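Local structure of tRNA modification GTPase mnmE (Chlorobium tepidum, 3GEE) at residues Leu41-Asp45 with Lys56-Ala60; Thr129-Leu134 with Leu465-Phe469; Ile138-Gln142 with Gln164-Ser170; Glu144-Met149 with Ala161-Met165. The protein is a homodimeric, potassium-binding GTPase that binds a formyl-tetrahydrofolate and probably helps add a carboxymethylaminomethyl group to the wobble uridine of certain tRNAs. All blocks are in the same frame, centred on the assembly; numbering follows the deposited sequence.

Interaction 1. Residues Leu41-Asp45 with Lys56-Ala60; sequences LDLAD and KLAEA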
loop_
_atom_site.group_PDB
_atom_site.type_symbol
_atom_site.label_atom_id
_atom_site.label_comp_id
_atom_site.label_asym_id
_atom_site.label_seq_id
_atom_site.Cartn_x
_atom_site.Cartn_y
_atom_site.Cartn_z
ATOM N N LEU A 41 7.950 -21.233 12.252
ATOM C CA LEU A 41 6.813 -22.025 11.784
ATOM C C LEU A 41 6.170 -22.905 12.865
ATOM O O LEU A 41 5.049 -23.386 12.692
ATOM C CB LEU A 41 7.124 -22.791 10.488
ATOM C CG LEU A 41 8.534 -23.303 10.240
ATOM C CD1 LEU A 41 8.832 -24.462 11.188
ATOM C CD2 LEU A 41 8.724 -23.729 8.796
ATOM N N ASP A 42 6.865 -23.087 13.986
ATOM C CA ASP A 42 6.227 -23.644 15.179
ATOM C C ASP A 42 5.283 -22.622 15.791
ATOM O O ASP A 42 4.204 -22.976 16.264
ATOM C CB ASP A 42 7.257 -24.083 16.218
ATOM C CG ASP A 42 7.954 -25.370 15.832
ATOM O OD1 ASP A 42 7.639 -26.419 16.431
ATOM O OD2 ASP A 42 8.805 -25.332 14.913
ATOM N N LEU A 43 5.701 -21.357 15.776
ATOM C CA LEU A 43 4.876 -20.251 16.246
ATOM C C LEU A 43 3.656 -20.113 15.351
ATOM O O LEU A 43 2.530 -20.023 15.836
ATOM C CB LEU A 43 5.684 -18.949 16.258
ATOM C CG LEU A 43 6.370 -18.448 17.538
ATOM C CD1 LEU A 43 6.868 -19.552 18.457
ATOM C CD2 LEU A 43 7.501 -17.514 17.175
ATOM N N ALA A 44 3.892 -20.125 14.042
ATOM C CA ALA A 44 2.820 -20.045 13.058
ATOM C C ALA A 44 1.755 -21.087 13.339
ATOM O O ALA A 44 0.564 -20.806 13.246
ATOM C CB ALA A 44 3.374 -20.231 11.664
ATOM N N ASP A 45 2.200 -22.284 13.711
ATOM C CA ASP A 45 1.315 -23.418 13.940
ATOM C C ASP A 45 0.345 -23.226 15.097
ATOM O O ASP A 45 -0.714 -23.852 15.124
ATOM C CB ASP A 45 2.132 -24.695 14.136
ATOM C CG ASP A 45 2.378 -25.436 12.834
ATOM O OD1 ASP A 45 1.515 -25.375 11.927
ATOM O OD2 ASP A 45 3.430 -26.095 12.724
ATOM N N LYS A 56 0.615 -29.910 9.248
ATOM C CA LYS A 56 1.203 -28.798 9.996
ATOM C C LYS A 56 2.295 -28.071 9.211
ATOM O O LYS A 56 3.007 -28.674 8.406
ATOM C CB LYS A 56 1.729 -29.262 11.356
ATOM C CG LYS A 56 0.665 -29.296 12.443
ATOM C CD LYS A 56 1.193 -29.886 13.743
ATOM C CE LYS A 56 0.043 -30.369 14.627
ATOM N NZ LYS A 56 0.490 -31.260 15.737
ATOM N N LEU A 57 2.403 -26.767 9.449
ATOM C CA LEU A 57 3.401 -25.926 8.796
ATOM C C LEU A 57 4.832 -26.350 9.122
ATOM O O LEU A 57 5.684 -26.400 8.236
ATOM C CB LEU A 57 3.182 -24.452 9.173
ATOM C CG LEU A 57 2.517 -23.468 8.200
ATOM C CD1 LEU A 57 1.486 -24.107 7.274
ATOM C CD2 LEU A 57 1.891 -22.322 8.982
ATOM N N ALA A 58 5.088 -26.658 10.390
ATOM C CA ALA A 58 6.410 -27.099 10.822
ATOM C C ALA A 58 6.830 -28.414 10.155
ATOM O O ALA A 58 7.998 -28.794 10.210
ATOM C CB ALA A 58 6.458 -27.226 12.338
ATOM N N GLU A 59 5.875 -29.087 9.517
ATOM C CA GLU A 59 6.118 -30.348 8.828
ATOM C C GLU A 59 6.229 -30.173 7.314
ATOM O O GLU A 59 6.349 -31.152 6.582
ATOM C CB GLU A 59 4.983 -31.328 9.120
ATOM C CG GLU A 59 4.817 -31.723 10.581
ATOM C CD GLU A 59 3.598 -32.615 10.807
ATOM O OE1 GLU A 59 2.633 -32.548 10.006
ATOM O OE2 GLU A 59 3.605 -33.387 11.791
ATOM N N ALA A 60 6.192 -28.932 6.847
ATOM C CA ALA A 60 6.086 -28.652 5.417
ATOM C C ALA A 60 7.432 -28.370 4.766
ATOM O O ALA A 60 8.355 -27.876 5.410
ATOM C CB ALA A 60 5.141 -27.494 5.185
#
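Lys56 touches Asp45 with the start of its side chain, its CB lying 3.8 Å from Asp45 OD2, while the rest of the extended chain leads its amino group away; such a residue suits an exposed corner. Leu57 takes part with both backbone and side chain. Its backbone N donates to Asp45 OD1 over 3.0 Å, meeting the syn lone pair of that oxygen. Its side chain turns inward, where CD2 rests 3.7 Å from Ala44 CB, the small alanine letting loop and helix come close. This loop, between strands 48-50 and 64-71, is thereby fastened to helix 40-47, which packs on the mixed sheet of the TrmE N-terminal, folate-binding domain: Leu57 continues onto Ala82 and Val84 of strand 76-85, and Ala44 onto Val97 and Phe99 of strand 96-102. Ala58 supplies the next amide, whose N lies 2.9 Å from Asp45 OD2; it approaches from the syn side but 25° out of the carboxylate plane. The two consecutive N-H groups thus hold both oxygens and fix the rotation of the carboxylate, for which an aspartate is well shaped. Beyond it, Leu41 CD1 covers Ala58 from the helix, 3.6 Å from Ala58 CA, and the carbonyl of Ala58 accepts from Arg86.

Interaction 2. Residues Thr129-Leu134 with Leu465-Phe469; sequences TRRAFL and LNTIF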
loop_
_atom_site.group_PDB
_atom_site.type_symbol
_atom_site.label_atom_id
_atom_site.label_comp_id
_atom_site.label_asym_id
_atom_site.label_seq_id
_atom_site.Cartn_x
_atom_site.Cartn_y
_atom_site.Cartn_z
ATOM N N THR A 129 16.482 -7.435 5.528
ATOM C CA THR A 129 17.605 -7.360 4.600
ATOM C C THR A 129 18.922 -7.408 5.367
ATOM O O THR A 129 19.901 -7.990 4.899
ATOM C CB THR A 129 17.549 -6.108 3.708
ATOM O OG1 THR A 129 16.291 -6.060 3.016
ATOM C CG2 THR A 129 18.676 -6.140 2.693
ATOM N N ARG A 130 18.934 -6.810 6.554
ATOM C CA ARG A 130 20.093 -6.873 7.432
ATOM C C ARG A 130 20.470 -8.331 7.716
ATOM O O ARG A 130 21.653 -8.698 7.692
ATOM C CB ARG A 130 19.802 -6.145 8.740
ATOM C CG ARG A 130 21.002 -5.968 9.623
ATOM C CD ARG A 130 20.576 -5.683 11.039
ATOM N NE ARG A 130 21.426 -4.654 11.626
ATOM C CZ ARG A 130 21.148 -3.354 11.613
ATOM N NH1 ARG A 130 20.027 -2.914 11.052
ATOM N NH2 ARG A 130 21.987 -2.491 12.168
ATOM N N ARG A 131 19.460 -9.157 7.981
ATOM C CA ARG A 131 19.691 -10.568 8.252
ATOM C C ARG A 131 20.169 -11.284 7.001
ATOM O O ARG A 131 21.041 -12.148 7.079
ATOM C CB ARG A 131 18.438 -11.232 8.818
ATOM C CG ARG A 131 18.236 -10.940 10.282
ATOM C CD ARG A 131 16.951 -11.532 10.784
ATOM N NE ARG A 131 16.796 -11.301 12.214
ATOM C CZ ARG A 131 15.818 -11.812 12.952
ATOM N NH1 ARG A 131 14.902 -12.592 12.394
ATOM N NH2 ARG A 131 15.758 -11.549 14.250
ATOM N N ALA A 132 19.611 -10.906 5.851
ATOM C CA ALA A 132 20.011 -11.488 4.573
ATOM C C ALA A 132 21.494 -11.233 4.310
ATOM O O ALA A 132 22.203 -12.101 3.787
ATOM C CB ALA A 132 19.167 -10.936 3.451
ATOM N N PHE A 133 21.956 -10.041 4.686
ATOM C CA PHE A 133 23.360 -9.695 4.542
ATOM C C PHE A 133 24.221 -10.407 5.580
ATOM O O PHE A 133 25.278 -10.946 5.246
ATOM C CB PHE A 133 23.576 -8.183 4.629
ATOM C CG PHE A 133 25.006 -7.803 4.884
ATOM C CD1 PHE A 133 25.954 -7.880 3.869
ATOM C CD2 PHE A 133 25.412 -7.399 6.147
ATOM C CE1 PHE A 133 27.284 -7.543 4.108
ATOM C CE2 PHE A 133 26.739 -7.064 6.394
ATOM C CZ PHE A 133 27.676 -7.135 5.373
ATOM N N LEU A 134 23.773 -10.385 6.833
ATOM C CA LEU A 134 24.511 -10.996 7.939
ATOM C C LEU A 134 24.673 -12.508 7.768
ATOM O O LEU A 134 25.717 -13.065 8.094
ATOM C CB LEU A 134 23.837 -10.668 9.275
ATOM C CG LEU A 134 24.394 -9.553 10.174
ATOM C CD1 LEU A 134 25.184 -8.496 9.421
ATOM C CD2 LEU A 134 23.269 -8.917 10.984
ATOM N N LEU A 465 26.355 -0.169 8.941
ATOM C CA LEU A 465 25.128 -0.942 8.739
ATOM C C LEU A 465 23.893 -0.195 9.226
ATOM O O LEU A 465 22.855 -0.196 8.558
ATOM C CB LEU A 465 25.209 -2.295 9.452
ATOM C CG LEU A 465 26.212 -3.358 9.003
ATOM C CD1 LEU A 465 26.040 -4.595 9.868
ATOM C CD2 LEU A 465 26.043 -3.706 7.531
ATOM N N ASN A 466 24.016 0.436 10.393
ATOM C CA ASN A 466 22.910 1.159 11.013
ATOM C C ASN A 466 22.423 2.335 10.176
ATOM O O ASN A 466 21.220 2.500 9.983
ATOM C CB ASN A 466 23.286 1.613 12.424
ATOM C CG ASN A 466 23.229 0.481 13.431
ATOM O OD1 ASN A 466 24.237 -0.163 13.714
ATOM N ND2 ASN A 466 22.042 0.223 13.966
ATOM N N THR A 467 23.356 3.135 9.664
ATOM C CA THR A 467 22.990 4.261 8.805
ATOM C C THR A 467 22.357 3.785 7.499
ATOM O O THR A 467 21.530 4.486 6.923
ATOM C CB THR A 467 24.179 5.216 8.507
ATOM O OG1 THR A 467 25.245 4.492 7.883
ATOM C CG2 THR A 467 24.688 5.881 9.789
ATOM N N ILE A 468 22.733 2.592 7.044
ATOM C CA ILE A 468 22.142 2.013 5.836
ATOM C C ILE A 468 20.725 1.493 6.083
ATOM O O ILE A 468 19.805 1.811 5.332
ATOM C CB ILE A 468 23.024 0.897 5.222
ATOM C CG1 ILE A 468 24.310 1.495 4.651
ATOM C CG2 ILE A 468 22.264 0.142 4.123
ATOM C CD1 ILE A 468 25.285 0.478 4.096
ATOM N N PHE A 469 20.550 0.706 7.140
ATOM C CA PHE A 469 19.275 0.030 7.365
ATOM C C PHE A 469 18.216 0.855 8.098
ATOM O O PHE A 469 17.024 0.611 7.919
ATOM C CB PHE A 469 19.488 -1.340 8.018
ATOM C CG PHE A 469 20.212 -2.316 7.134
ATOM C CD1 PHE A 469 19.663 -2.711 5.918
ATOM C CD2 PHE A 469 21.443 -2.832 7.510
ATOM C CE1 PHE A 469 20.330 -3.606 5.090
ATOM C CE2 PHE A 469 22.120 -3.731 6.690
ATOM C CZ PHE A 469 21.563 -4.117 5.477
#
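Arg130 lays the aliphatic part of its side chain over one face of the Phe469 ring: its CB stands over the face, 4.0 Å from the ring centroid, a CH-pi contact. The two residues belong to helices 127-134 and 464-469, a roughly antiparallel, steeply inclined pair (139° between their directions) with short-segment axes 11.5 Å apart, which joins the TrmE N-terminal region to the helical domain near the end of the chain. At that spacing large side chains have to bridge the gap, and the long arginine and the phenylalanine do most of the work. With CG anti to the backbone N (chi1 -171°), the Arg130 chain runs out across the ring before bending at chi3. One face of the guanidinium then looks onto Phe469 CD2 and NH1 comes 3.5 Å from Phe469 CB, the two planes turned 46° apart, so they do not stack flat. The side chain of Asn466 sits at the guanidinium edge. On the opposite face of the Phe469 ring, Ile468 CG2 is centred 4.2 Å above the plane, and Phe472 meets the ring edge-to-face; a flat aromatic residue suits a place with neighbours over both faces. Thr129 offers its methyl to the same ring, while its OG1 bonds to the carbonyl of Lys476 close to the folate site. Toward the C-terminal end of helix 127-134 the contact is apolar, and Leu465 spreads its two branches: CD2 lies 3.6 Å from Phe133 CE2, and CD1 ends 4.0 Å from Leu134 CD1.

Interaction 3. Residues Ile138-Gln142 with Gln164-Ser170; sequences IDLLQ and QMKGDLS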
loop_
_atom_site.group_PDB
_atom_site.type_symbol
_atom_site.label_atom_id
_atom_site.label_comp_id
_atom_site.label_asym_id
_atom_site.label_seq_id
_atom_site.Cartn_x
_atom_site.Cartn_y
_atom_site.Cartn_z
ATOM N N ILE A 138 23.484 -12.308 0.723
ATOM C CA ILE A 138 23.543 -11.103 -0.089
ATOM C C ILE A 138 24.585 -10.153 0.518
ATOM O O ILE A 138 24.832 -10.209 1.726
ATOM C CB ILE A 138 22.113 -10.478 -0.189
ATOM C CG1 ILE A 138 21.748 -10.173 -1.641
ATOM C CG2 ILE A 138 21.917 -9.277 0.732
ATOM C CD1 ILE A 138 21.514 -11.415 -2.516
ATOM N N ASP A 139 25.220 -9.314 -0.306
ATOM C CA ASP A 139 26.238 -8.368 0.200
ATOM C C ASP A 139 25.709 -6.942 0.426
ATOM O O ASP A 139 24.561 -6.643 0.090
ATOM C CB ASP A 139 27.526 -8.384 -0.654
ATOM C CG ASP A 139 27.342 -7.787 -2.055
ATOM O OD1 ASP A 139 26.376 -7.034 -2.297
ATOM O OD2 ASP A 139 28.195 -8.063 -2.925
ATOM N N LEU A 140 26.547 -6.073 0.993
ATOM C CA LEU A 140 26.149 -4.697 1.306
ATOM C C LEU A 140 25.642 -3.923 0.105
ATOM O O LEU A 140 24.658 -3.190 0.213
ATOM C CB LEU A 140 27.282 -3.914 1.970
ATOM C CG LEU A 140 27.114 -3.580 3.452
ATOM C CD1 LEU A 140 28.055 -2.449 3.829
ATOM C CD2 LEU A 140 25.670 -3.202 3.783
ATOM N N LEU A 141 26.316 -4.082 -1.031
ATOM C CA LEU A 141 25.861 -3.467 -2.270
ATOM C C LEU A 141 24.446 -3.934 -2.596
ATOM O O LEU A 141 23.543 -3.116 -2.800
ATOM C CB LEU A 141 26.808 -3.792 -3.426
ATOM C CG LEU A 141 28.150 -3.058 -3.505
ATOM C CD1 LEU A 141 28.958 -3.605 -4.669
ATOM C CD2 LEU A 141 27.968 -1.543 -3.644
ATOM N N GLN A 142 24.263 -5.254 -2.613
ATOM C CA GLN A 142 22.981 -5.863 -2.935
ATOM C C GLN A 142 21.919 -5.470 -1.919
ATOM O O GLN A 142 20.779 -5.191 -2.287
ATOM C CB GLN A 142 23.112 -7.377 -3.001
ATOM C CG GLN A 142 23.866 -7.890 -4.215
ATOM C CD GLN A 142 24.076 -9.392 -4.170
ATOM O OE1 GLN A 142 24.731 -9.915 -3.263
ATOM N NE2 GLN A 142 23.516 -10.097 -5.148
ATOM N N GLN A 164 22.716 -3.340 -9.599
ATOM C CA GLN A 164 23.412 -3.525 -8.330
ATOM C C GLN A 164 22.885 -4.736 -7.553
ATOM O O GLN A 164 23.636 -5.381 -6.814
ATOM C CB GLN A 164 23.323 -2.249 -7.490
ATOM C CG GLN A 164 24.225 -2.231 -6.255
ATOM C CD GLN A 164 24.427 -0.833 -5.701
ATOM O OE1 GLN A 164 24.811 0.083 -6.429
ATOM N NE2 GLN A 164 24.174 -0.662 -4.408
ATOM N N MET A 165 21.599 -5.033 -7.727
ATOM C CA MET A 165 20.962 -6.183 -7.087
ATOM C C MET A 165 21.466 -7.473 -7.742
ATOM O O MET A 165 21.814 -8.442 -7.063
ATOM C CB MET A 165 19.437 -6.058 -7.195
ATOM C CG MET A 165 18.644 -6.986 -6.278
ATOM S SD MET A 165 16.852 -6.708 -6.360
ATOM C CE MET A 165 16.464 -7.286 -8.020
ATOM N N LYS A 166 21.519 -7.451 -9.072
ATOM C CA LYS A 166 22.121 -8.504 -9.883
ATOM C C LYS A 166 23.601 -8.714 -9.516
ATOM O O LYS A 166 24.149 -9.801 -9.724
ATOM C CB LYS A 166 21.987 -8.119 -11.356
ATOM C CG LYS A 166 21.960 -9.264 -12.343
ATOM C CD LYS A 166 21.594 -8.733 -13.724
ATOM C CE LYS A 166 21.622 -9.824 -14.779
ATOM N NZ LYS A 166 21.373 -9.270 -16.140
ATOM N N GLY A 167 24.242 -7.667 -8.992
ATOM C CA GLY A 167 25.604 -7.759 -8.452
ATOM C C GLY A 167 26.730 -7.309 -9.371
ATOM O O GLY A 167 27.907 -7.515 -9.058
ATOM N N ASP A 168 26.371 -6.692 -10.499
ATOM C CA ASP A 168 27.338 -6.230 -11.503
ATOM C C ASP A 168 28.565 -5.523 -10.907
ATOM O O ASP A 168 29.708 -5.816 -11.287
ATOM C CB ASP A 168 26.655 -5.316 -12.530
ATOM C CG ASP A 168 25.684 -6.064 -13.441
ATOM O OD1 ASP A 168 25.483 -7.285 -13.250
ATOM O OD2 ASP A 168 25.115 -5.422 -14.357
ATOM N N LEU A 169 28.326 -4.598 -9.976
ATOM C CA LEU A 169 29.414 -3.877 -9.321
ATOM C C LEU A 169 30.251 -4.852 -8.506
ATOM O O LEU A 169 31.487 -4.827 -8.558
ATOM C CB LEU A 169 28.867 -2.777 -8.405
ATOM C CG LEU A 169 29.447 -1.358 -8.491
ATOM C CD1 LEU A 169 29.329 -0.675 -7.135
ATOM C CD2 LEU A 169 30.896 -1.302 -8.996
ATOM N N SER A 170 29.554 -5.719 -7.769
ATOM C CA SER A 170 30.181 -6.712 -6.900
ATOM C C SER A 170 31.116 -7.631 -7.677
ATOM O O SER A 170 32.210 -7.947 -7.201
ATOM C CB SER A 170 29.115 -7.530 -6.174
ATOM O OG SER A 170 28.090 -6.689 -5.668
#
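The amides of Gln164 and Gln142 each present an edge to a backbone carbonyl across the contact. Gln164 NE2 donates to Leu141 O, 3.0 Å away and only 6° out of the amide plane. In the other direction, Gln142 NE2 donates to Met165 O at 3.1 Å, in a nearly straight bond. Glutamine fits both places because an extended chain with an N-H donor can reach the neighbouring helix. The Asp139 carboxylate is likewise held through both oxygens: OD1 accepts from Gln142 N at 2.8 Å, and OD2 uses its syn lone pair to take the hydroxyl of Ser170, whose OG is 3.1 Å off. Asp139 CG sits between the backbone N and the carbonyl carbon (chi1 69°), which turns the carboxylate back over the helix start. Asp139 and Gln142 form a capping box, Gln142 OE1 accepting in turn from Asp139 N, so one glutamine amide serves its own helix start and the partner helix end. That end is a Schellman motif with Gly167 as C-prime residue; its positive phi suits glycine, and helix 168-177 starts immediately after. Leu141 packs beside these polar links, its CD1 3.8 Å from Leu169 CB, and continues onto His414 of helix 412-432.

Interaction 4. Residues Glu144-Met149 with Ala161-Met165; sequences EAIGEM and AVSQM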
loop_
_atom_site.group_PDB
_atom_site.type_symbol
_atom_site.label_atom_id
_atom_site.label_comp_id
_atom_site.label_asym_id
_atom_site.label_seq_id
_atom_site.Cartn_x
_atom_site.Cartn_y
_atom_site.Cartn_z
ATOM N N GLU A 144 21.863 -2.614 -0.122
ATOM C CA GLU A 144 21.545 -1.228 -0.445
ATOM C C GLU A 144 20.710 -1.142 -1.718
ATOM O O GLU A 144 19.832 -0.285 -1.835
ATOM C CB GLU A 144 22.821 -0.403 -0.612
ATOM C CG GLU A 144 23.618 -0.203 0.659
ATOM C CD GLU A 144 24.725 0.814 0.490
ATOM O OE1 GLU A 144 24.433 2.028 0.564
ATOM O OE2 GLU A 144 25.889 0.405 0.291
ATOM N N ALA A 145 20.986 -2.041 -2.660
ATOM C CA ALA A 145 20.296 -2.060 -3.945
ATOM C C ALA A 145 18.809 -2.343 -3.785
ATOM O O ALA A 145 17.989 -1.793 -4.520
ATOM C CB ALA A 145 20.930 -3.074 -4.872
ATOM N N ILE A 146 18.462 -3.199 -2.827
ATOM C CA ILE A 146 17.060 -3.515 -2.575
ATOM C C ILE A 146 16.319 -2.248 -2.181
ATOM O O ILE A 146 15.253 -1.952 -2.737
ATOM C CB ILE A 146 16.876 -4.600 -1.493
ATOM C CG1 ILE A 146 17.392 -5.952 -1.995
ATOM C CG2 ILE A 146 15.406 -4.706 -1.104
ATOM C CD1 ILE A 146 17.766 -6.912 -0.895
ATOM N N GLY A 147 16.896 -1.506 -1.233
ATOM C CA GLY A 147 16.350 -0.226 -0.791
ATOM C C GLY A 147 16.225 0.723 -1.962
ATOM O O GLY A 147 15.145 1.233 -2.246
ATOM N N GLU A 148 17.336 0.921 -2.664
ATOM C CA GLU A 148 17.396 1.826 -3.808
ATOM C C GLU A 148 16.301 1.567 -4.843
ATOM O O GLU A 148 15.836 2.491 -5.503
ATOM C CB GLU A 148 18.771 1.755 -4.474
ATOM C CG GLU A 148 19.865 2.512 -3.735
ATOM C CD GLU A 148 21.216 2.454 -4.444
ATOM O OE1 GLU A 148 21.256 2.263 -5.685
ATOM O OE2 GLU A 148 22.248 2.611 -3.752
ATOM N N MET A 149 15.890 0.315 -4.975
ATOM C CA MET A 149 14.893 -0.066 -5.967
ATOM C C MET A 149 13.486 0.322 -5.543
ATOM O O MET A 149 12.697 0.814 -6.352
ATOM C CB MET A 149 14.949 -1.571 -6.211
ATOM C CG MET A 149 14.060 -2.035 -7.347
ATOM S SD MET A 149 14.393 -3.735 -7.769
ATOM C CE MET A 149 16.164 -3.637 -8.000
ATOM N N ALA A 161 19.519 0.217 -9.761
ATOM C CA ALA A 161 19.368 -0.671 -8.613
ATOM C C ALA A 161 19.289 -2.132 -9.044
ATOM O O ALA A 161 19.847 -3.010 -8.380
ATOM C CB ALA A 161 18.152 -0.289 -7.793
ATOM N N VAL A 162 18.603 -2.387 -10.159
ATOM C CA VAL A 162 18.511 -3.734 -10.717
ATOM C C VAL A 162 19.908 -4.284 -10.984
ATOM O O VAL A 162 20.226 -5.398 -10.576
ATOM C CB VAL A 162 17.653 -3.774 -11.998
ATOM C CG1 VAL A 162 17.825 -5.098 -12.723
ATOM C CG2 VAL A 162 16.185 -3.545 -11.665
ATOM N N SER A 163 20.738 -3.485 -11.646
ATOM C CA SER A 163 22.129 -3.844 -11.906
ATOM C C SER A 163 22.881 -4.182 -10.615
ATOM O O SER A 163 23.583 -5.195 -10.543
ATOM C CB SER A 163 22.837 -2.715 -12.653
ATOM O OG SER A 163 24.228 -2.967 -12.752
ATOM N N GLN A 164 22.716 -3.340 -9.599
ATOM C CA GLN A 164 23.412 -3.525 -8.330
ATOM C C GLN A 164 22.885 -4.736 -7.553
ATOM O O GLN A 164 23.636 -5.381 -6.814
ATOM C CB GLN A 164 23.323 -2.249 -7.490
ATOM C CG GLN A 164 24.225 -2.231 -6.255
ATOM C CD GLN A 164 24.427 -0.833 -5.701
ATOM O OE1 GLN A 164 24.811 0.083 -6.429
ATOM N NE2 GLN A 164 24.174 -0.662 -4.408
ATOM N N MET A 165 21.599 -5.033 -7.727
ATOM C CA MET A 165 20.962 -6.183 -7.087
ATOM C C MET A 165 21.466 -7.473 -7.742
ATOM O O MET A 165 21.814 -8.442 -7.063
ATOM C CB MET A 165 19.437 -6.058 -7.195
ATOM C CG MET A 165 18.644 -6.986 -6.278
ATOM S SD MET A 165 16.852 -6.708 -6.360
ATOM C CE MET A 165 16.464 -7.286 -8.020
#
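Met149 and Met165 meet at about a right angle through their flexible thioether ends, Met149 CE lying 3.5 Å from Met165 SD. The Met149 methyl also reaches Val162, with CE 3.7 Å from Val162 CG2. A bend at chi3 in both methionines (-53° in Met149, 69° in Met165) brings their ends together, and unbranched, pliable chains suit such a seam. Alongside, alanines form the close part of the contact: Ala161 CB sits 3.8 Å from Met149 CB and 3.9 Å from Glu148 CB, while Ala145 CB rests 3.6 Å from Gln164 CB. These small residues allow the short-segment axes to approach to 8.2 Å in an antiparallel helical hairpin at 158°, formed by helices 140-151 and 155-166. In the next shell, the Gln164 amide is held by Leu141 O, which positions the chain lying against Ala145. Glu144 ties the hairpin to helix 412-432, its OE2 forming a salt bridge with Arg413 and a hydrogen bond with His414. Ile146 lies against Lys476 and Phe91. The hairpin also faces the second subunit: Ile146 packs on His102 of strand 96-102 there, Met149 on Val107 of its helix 105-117, and Val162 on Met76 and Met165 on Asp78 of its strand 76-85.

Overall arrangement
Interactions 2, 3 and 4 form one contiguous cluster, whereas interaction 1 stands apart on the N-terminal domain, its centre about 27 Å from that of interaction 2. Interactions 3 and 4, with centres about 7 Å apart, share Gln164 and Met165 and secure the same helical hairpin at its end and along its length. Interaction 2 leans on both: Phe133 packs on the backbone around Asp139, Ile468 touches Leu140 and Glu144, and Thr129 meets Ile146. The side chains of Met165 and Ile146 lie about 6 Å, that of Thr129 about 7 Å and that of Leu57 about 11 Å from a bound folinic acid, not necessarily the same molecule. Interactions 3 and 4 also border the second subunit.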